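Local coordinates for hypothetical protein PH0802 (Pyrococcus horikoshii, PDB 2DT4) that is of unknown function but belongs to the plant- and prokaryote-conserved (PPC) family and assembles as a trimer, at residues A[52-57]-A[133-138]; A[87-92]-A[126-131]. All blocks are in the same frame, centred on the assembly; numbering follows the deposited sequence.

Contact 1 (A[52-57]-A[133-138]); sequences GYFLEE and YGLALW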
loop_
_atom_site.group_PDB
_atom_site.type_symbol
_atom_site.label_atom_id
_atom_site.label_comp_id
_atom_site.label_asym_id
_atom_site.label_seq_id
_atom_site.Cartn_x
_atom_site.Cartn_y
_atom_site.Cartn_z
ATOM N N GLY A 52 15.128 7.736 -4.495
ATOM C CA GLY A 52 15.218 9.157 -4.777
ATOM C C GLY A 52 14.394 10.030 -3.859
ATOM O O GLY A 52 13.286 9.677 -3.467
ATOM N N TYR A 53 14.962 11.190 -3.517
ATOM C CA TYR A 53 14.300 12.268 -2.789
ATOM C C TYR A 53 14.364 13.496 -3.690
ATOM O O TYR A 53 15.470 13.919 -4.088
ATOM C CB TYR A 53 15.051 12.534 -1.494
ATOM C CG TYR A 53 14.502 13.688 -0.721
ATOM C CD1 TYR A 53 13.457 13.530 0.192
ATOM C CD2 TYR A 53 15.047 14.949 -0.881
ATOM C CE1 TYR A 53 12.954 14.606 0.901
ATOM C CE2 TYR A 53 14.572 16.008 -0.199
ATOM C CZ TYR A 53 13.509 15.848 0.706
ATOM O OH TYR A 53 13.097 16.976 1.370
ATOM N N PHE A 54 13.226 14.064 -4.064
ATOM C CA PHE A 54 13.237 15.159 -5.042
ATOM C C PHE A 54 13.721 16.453 -4.386
ATOM O O PHE A 54 13.262 16.818 -3.306
ATOM C CB PHE A 54 11.863 15.366 -5.658
ATOM C CG PHE A 54 11.858 16.217 -6.884
ATOM C CD1 PHE A 54 12.393 15.758 -8.054
ATOM C CD2 PHE A 54 11.273 17.461 -6.843
ATOM C CE1 PHE A 54 12.369 16.556 -9.203
ATOM C CE2 PHE A 54 11.247 18.249 -7.973
ATOM C CZ PHE A 54 11.783 17.779 -9.135
ATOM N N LEU A 55 14.618 17.141 -5.100
ATOM C CA LEU A 55 15.142 18.433 -4.679
ATOM C C LEU A 55 14.507 19.502 -5.543
ATOM O O LEU A 55 14.877 19.693 -6.697
ATOM C CB LEU A 55 16.671 18.454 -4.816
ATOM C CG LEU A 55 17.452 17.445 -3.979
ATOM C CD1 LEU A 55 18.913 17.538 -4.410
ATOM C CD2 LEU A 55 17.299 17.739 -2.517
ATOM N N GLU A 56 13.533 20.184 -4.969
ATOM C CA GLU A 56 12.675 21.109 -5.690
ATOM C C GLU A 56 13.483 22.257 -6.285
ATOM O O GLU A 56 13.253 22.661 -7.437
ATOM C CB GLU A 56 11.598 21.623 -4.736
ATOM C CG GLU A 56 10.502 22.412 -5.403
ATOM C CD GLU A 56 9.449 22.911 -4.423
ATOM O OE1 GLU A 56 8.855 23.970 -4.707
ATOM O OE2 GLU A 56 9.194 22.259 -3.379
ATOM N N GLU A 57 14.445 22.760 -5.520
ATOM C CA GLU A 57 15.264 23.872 -6.002
ATOM C C GLU A 57 16.124 23.472 -7.204
ATOM O O GLU A 57 16.321 24.287 -8.106
ATOM C CB GLU A 57 16.131 24.441 -4.864
ATOM C CG GLU A 57 15.336 25.070 -3.730
ATOM C CD GLU A 57 16.176 25.329 -2.468
ATOM O OE1 GLU A 57 16.758 24.365 -1.911
ATOM O OE2 GLU A 57 16.249 26.495 -2.015
ATOM N N TYR A 133 7.840 22.377 -12.208
ATOM C CA TYR A 133 8.580 21.739 -11.114
ATOM C C TYR A 133 9.739 20.851 -11.581
ATOM O O TYR A 133 10.587 20.477 -10.793
ATOM C CB TYR A 133 7.642 20.932 -10.195
ATOM C CG TYR A 133 6.272 21.525 -9.876
ATOM C CD1 TYR A 133 5.120 20.999 -10.445
ATOM C CD2 TYR A 133 6.125 22.571 -8.965
ATOM C CE1 TYR A 133 3.858 21.520 -10.156
ATOM C CE2 TYR A 133 4.869 23.098 -8.652
ATOM C CZ TYR A 133 3.730 22.563 -9.249
ATOM O OH TYR A 133 2.465 23.065 -8.961
ATOM N N GLY A 134 9.779 20.484 -12.860
ATOM C CA GLY A 134 10.722 19.530 -13.358
ATOM C C GLY A 134 10.248 18.109 -13.130
ATOM O O GLY A 134 11.028 17.188 -13.257
ATOM N N LEU A 135 8.968 17.954 -12.800
ATOM C CA LEU A 135 8.343 16.639 -12.689
ATOM C C LEU A 135 7.354 16.467 -13.829
ATOM O O LEU A 135 6.662 17.413 -14.172
ATOM C CB LEU A 135 7.566 16.519 -11.388
ATOM C CG LEU A 135 8.437 16.607 -10.145
ATOM C CD1 LEU A 135 7.591 16.846 -8.945
ATOM C CD2 LEU A 135 9.249 15.354 -9.988
ATOM N N ALA A 136 7.242 15.239 -14.342
ATOM C CA ALA A 136 6.244 14.941 -15.380
ATOM C C ALA A 136 4.991 14.492 -14.650
ATOM O O ALA A 136 5.010 13.460 -13.974
ATOM C CB ALA A 136 6.727 13.872 -16.309
ATOM N N LEU A 137 3.951 15.309 -14.745
ATOM C CA LEU A 137 2.706 15.042 -13.991
ATOM C C LEU A 137 1.462 15.061 -14.841
ATOM O O LEU A 137 1.431 15.641 -15.922
ATOM C CB LEU A 137 2.544 16.161 -12.949
ATOM C CG LEU A 137 3.702 16.352 -11.950
ATOM C CD1 LEU A 137 3.538 17.550 -11.084
ATOM C CD2 LEU A 137 3.912 15.096 -11.116
ATOM N N TRP A 138 0.404 14.429 -14.337
ATOM C CA TRP A 138 -0.917 14.477 -14.941
ATOM C C TRP A 138 -1.548 15.854 -14.720
ATOM O O TRP A 138 -1.179 16.562 -13.786
ATOM C CB TRP A 138 -1.854 13.476 -14.245
ATOM C CG TRP A 138 -1.305 12.081 -14.118
ATOM C CD1 TRP A 138 -0.483 11.435 -14.962
ATOM C CD2 TRP A 138 -1.544 11.198 -13.026
ATOM N NE1 TRP A 138 -0.188 10.185 -14.475
ATOM C CE2 TRP A 138 -0.841 10.017 -13.283
ATOM C CE3 TRP A 138 -2.309 11.281 -11.864
ATOM C CZ2 TRP A 138 -0.866 8.925 -12.410
ATOM C CZ3 TRP A 138 -2.303 10.221 -10.979
ATOM C CH2 TRP A 138 -1.607 9.043 -11.272
HETATM O O HOH W 1 10.724 22.081 -8.556
#

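Contact 2 (A[87-92]-A[126-131]); sequences FVHAHV and IERKPT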
loop_
_atom_site.group_PDB
_atom_site.type_symbol
_atom_site.label_atom_id
_atom_site.label_comp_id
_atom_site.label_asym_id
_atom_site.label_seq_id
_atom_site.Cartn_x
_atom_site.Cartn_y
_atom_site.Cartn_z
ATOM N N PHE A 87 4.629 4.369 -18.632
ATOM C CA PHE A 87 5.667 4.865 -17.752
ATOM C C PHE A 87 5.296 4.526 -16.292
ATOM O O PHE A 87 4.172 4.769 -15.840
ATOM C CB PHE A 87 5.830 6.378 -17.907
ATOM C CG PHE A 87 6.880 6.962 -17.041
ATOM C CD1 PHE A 87 8.175 7.003 -17.477
ATOM C CD2 PHE A 87 6.583 7.478 -15.785
ATOM C CE1 PHE A 87 9.177 7.559 -16.682
ATOM C CE2 PHE A 87 7.578 8.004 -14.981
ATOM C CZ PHE A 87 8.882 8.055 -15.464
ATOM N N VAL A 88 6.252 3.939 -15.585
ATOM C CA VAL A 88 6.039 3.414 -14.239
ATOM C C VAL A 88 6.608 4.388 -13.207
ATOM O O VAL A 88 7.774 4.784 -13.279
ATOM C CB VAL A 88 6.671 2.027 -14.077
ATOM C CG1 VAL A 88 6.186 1.386 -12.769
ATOM C CG2 VAL A 88 6.333 1.142 -15.270
ATOM N N HIS A 89 5.762 4.799 -12.260
ATOM C CA HIS A 89 6.173 5.685 -11.171
ATOM C C HIS A 89 5.795 5.005 -9.885
ATOM O O HIS A 89 4.625 4.723 -9.659
ATOM C CB HIS A 89 5.524 7.053 -11.277
ATOM C CG HIS A 89 6.037 8.042 -10.285
ATOM N ND1 HIS A 89 7.372 8.111 -9.936
ATOM C CD2 HIS A 89 5.400 8.977 -9.534
ATOM C CE1 HIS A 89 7.536 9.067 -9.034
ATOM N NE2 HIS A 89 6.360 9.612 -8.786
ATOM N N ALA A 90 6.784 4.719 -9.048
ATOM C CA ALA A 90 6.515 4.067 -7.770
ATOM C C ALA A 90 7.414 4.539 -6.650
ATOM O O ALA A 90 8.521 5.001 -6.876
ATOM C CB ALA A 90 6.638 2.568 -7.902
ATOM N N HIS A 91 6.933 4.389 -5.425
ATOM C CA HIS A 91 7.701 4.681 -4.207
ATOM C C HIS A 91 7.801 3.397 -3.420
ATOM O O HIS A 91 6.928 2.538 -3.501
ATOM C CB HIS A 91 7.029 5.741 -3.328
ATOM C CG HIS A 91 7.158 7.133 -3.865
ATOM N ND1 HIS A 91 7.597 8.184 -3.092
ATOM C CD2 HIS A 91 6.968 7.636 -5.106
ATOM C CE1 HIS A 91 7.601 9.290 -3.815
ATOM N NE2 HIS A 91 7.221 8.988 -5.041
ATOM N N VAL A 92 8.923 3.268 -2.710
ATOM C CA VAL A 92 9.158 2.016 -1.948
ATOM C C VAL A 92 9.605 2.310 -0.534
ATOM O O VAL A 92 10.260 3.313 -0.264
ATOM C CB VAL A 92 10.237 1.140 -2.640
ATOM C CG1 VAL A 92 9.719 0.546 -3.922
ATOM C CG2 VAL A 92 11.527 1.918 -2.834
ATOM N N ILE A 126 -4.907 10.330 -19.186
ATOM C CA ILE A 126 -4.232 10.635 -17.930
ATOM C C ILE A 126 -2.746 10.500 -18.252
ATOM O O ILE A 126 -2.181 9.422 -18.260
ATOM C CB ILE A 126 -4.713 9.779 -16.713
ATOM C CG1 ILE A 126 -4.037 10.205 -15.418
ATOM C CG2 ILE A 126 -4.547 8.301 -16.950
ATOM C CD1 ILE A 126 -4.641 9.534 -14.200
ATOM N N GLU A 127 -2.168 11.599 -18.702
ATOM C CA GLU A 127 -0.805 11.577 -19.239
ATOM C C GLU A 127 0.181 12.455 -18.470
ATOM O O GLU A 127 -0.179 13.585 -18.058
ATOM C CB GLU A 127 -0.955 12.097 -20.677
ATOM C CG GLU A 127 0.317 12.103 -21.505
ATOM C CD GLU A 127 0.062 12.397 -22.980
ATOM O OE1 GLU A 127 -1.131 12.531 -23.417
ATOM O OE2 GLU A 127 1.085 12.499 -23.693
ATOM N N ARG A 128 1.404 11.948 -18.277
ATOM C CA ARG A 128 2.452 12.717 -17.621
ATOM C C ARG A 128 3.088 13.668 -18.618
ATOM O O ARG A 128 3.591 13.241 -19.659
ATOM C CB ARG A 128 3.537 11.838 -17.049
ATOM C CG ARG A 128 3.123 10.985 -15.889
ATOM C CD ARG A 128 4.271 10.264 -15.212
ATOM N NE ARG A 128 3.758 9.472 -14.094
ATOM C CZ ARG A 128 3.399 9.971 -12.911
ATOM N NH1 ARG A 128 2.877 9.152 -12.001
ATOM N NH2 ARG A 128 3.539 11.247 -12.609
ATOM N N LYS A 129 3.027 14.949 -18.314
ATOM C CA LYS A 129 3.643 15.970 -19.160
ATOM C C LYS A 129 4.528 16.846 -18.324
ATOM O O LYS A 129 4.321 16.994 -17.113
ATOM C CB LYS A 129 2.584 16.796 -19.881
ATOM C CG LYS A 129 1.696 15.985 -20.811
ATOM C CD LYS A 129 0.664 16.810 -21.537
ATOM C CE LYS A 129 -0.319 15.956 -22.317
ATOM N NZ LYS A 129 -1.600 16.652 -22.668
ATOM N N PRO A 130 5.522 17.468 -18.939
ATOM C CA PRO A 130 6.410 18.365 -18.188
ATOM C C PRO A 130 5.702 19.483 -17.445
ATOM O O PRO A 130 4.670 20.001 -17.899
ATOM C CB PRO A 130 7.306 18.952 -19.286
ATOM C CG PRO A 130 7.286 17.931 -20.355
ATOM C CD PRO A 130 5.900 17.402 -20.370
ATOM N N THR A 131 6.287 19.866 -16.308
ATOM C CA THR A 131 5.760 20.959 -15.496
ATOM C C THR A 131 6.936 21.833 -15.047
ATOM O O THR A 131 8.087 21.465 -15.156
ATOM C CB THR A 131 4.967 20.488 -14.241
ATOM O OG1 THR A 131 5.868 19.858 -13.326
ATOM C CG2 THR A 131 3.923 19.440 -14.601
HETATM O O HOH W 2 2.995 6.633 -14.153
#

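Contact 1 (A[52-57]-A[133-138])
Phe54 and Leu135 approach each other from opposite directions. Leu135 lays its CD2 methyl over one face of the Phe54 ring. Leu135 CD2 lies 3.6 Å from the centroid of the Phe54 ring and 20° off the ring normal, a CH-pi contact. It is displaced toward the rim, so Phe54 CE1 is the ring atom nearest Leu135 CD2, at 3.4 Å. Leu135 CG and CD1 extend the contact along the far end of the ring, near Phe54 CZ and CE2. Phe54 has CG anti to the backbone N (chi1 -166°), which carries the ring off strand 49-55 and across to the loop. The edge of the same ring faces backbone: Tyr133 O lies near the ring plane, 3.4 Å from Phe54 CZ. Gly134 follows with phi at 83°, where a side chain would jam against the preceding carbonyl.

Water 1 makes a second link beside the ring. It donates to Glu56 O at 2.8 Å and to Tyr133 O, also at 2.8 Å. The contact thus joins the end of a strand in the three-stranded antiparallel sheet to the loop after strand 127-128. Tyr61 on strand 60-65 meets the Phe54 ring edge-to-face. The second subunit borders the site: Tyr133 OH is hydrogen-bonded to its Glu18, and its Lys47 forms a salt bridge with Glu56. The direct contact is mainly apolar, a methyl on an aromatic face. The carbonyl at the ring edge probably adds a weak electrostatic attraction to the ring hydrogens, while the water serves two backbone acceptors that cannot bond each other.

Contact 2 (A[87-92]-A[126-131])
Arg128 reaches from the short, weakly bonded strand at about 127-128 to Phe87 and His89, two residues on one side of strand 85-95. Its chain is extended from CG to NE and crosses both side chains at about a right angle. Phe87 meets the aliphatic part, with Phe87 CD2 3.7 Å from Arg128 CD. His89 lies over one face of the guanidinium, and Arg128 NH1 comes within 3.5 Å of His89 CB. The imidazole is not stacked flat on that face, since the two planes are 76° apart. Both strands belong to the mixed sheet of the PPC domain, where strand 69-82 pairs antiparallel with 85-95 and parallel with the weak strand. Arg128 thus reaches past strand 69-82, whose Asn78 accepts a bond from Arg128 NH1. Glu115 of the second subunit forms a salt bridge with the same nitrogen. Water 2 sits at the guanidinium edge, where it accepts from Arg128 NE at 2.9 Å and lies 2.8 Å from Phe87 O, to which it can donate. A leucine in place of Arg128 would probably leave Glu115 of the second subunit without this charged partner and break the water link to Phe87. His89 NE2 binds a glycerol, probably from the crystallisation liquor.

How the contacts relate
The centres of contacts 1 and 2 are about 10 Å apart, on the same side of the chain's centre. Along the chain the order is 52-57, 87-92, 126-131 and 133-138, so contact 2 falls within the span bridged by contact 1. Their later segments are parts of one C-terminal stretch, separated by a single residue. That stretch folds back on itself: Leu137 N lies 2.9 Å from Lys129 O, and Ala136 O lies 3.0 Å from Arg128 NH2, both probable hydrogen bonds. Contact 1 links the stretch to the three-stranded sheet, while contact 2 packs its weak strand on strand 85-95 within the mixed sheet. Both contacts also touch the second subunit, which places the stretch near a subunit interface.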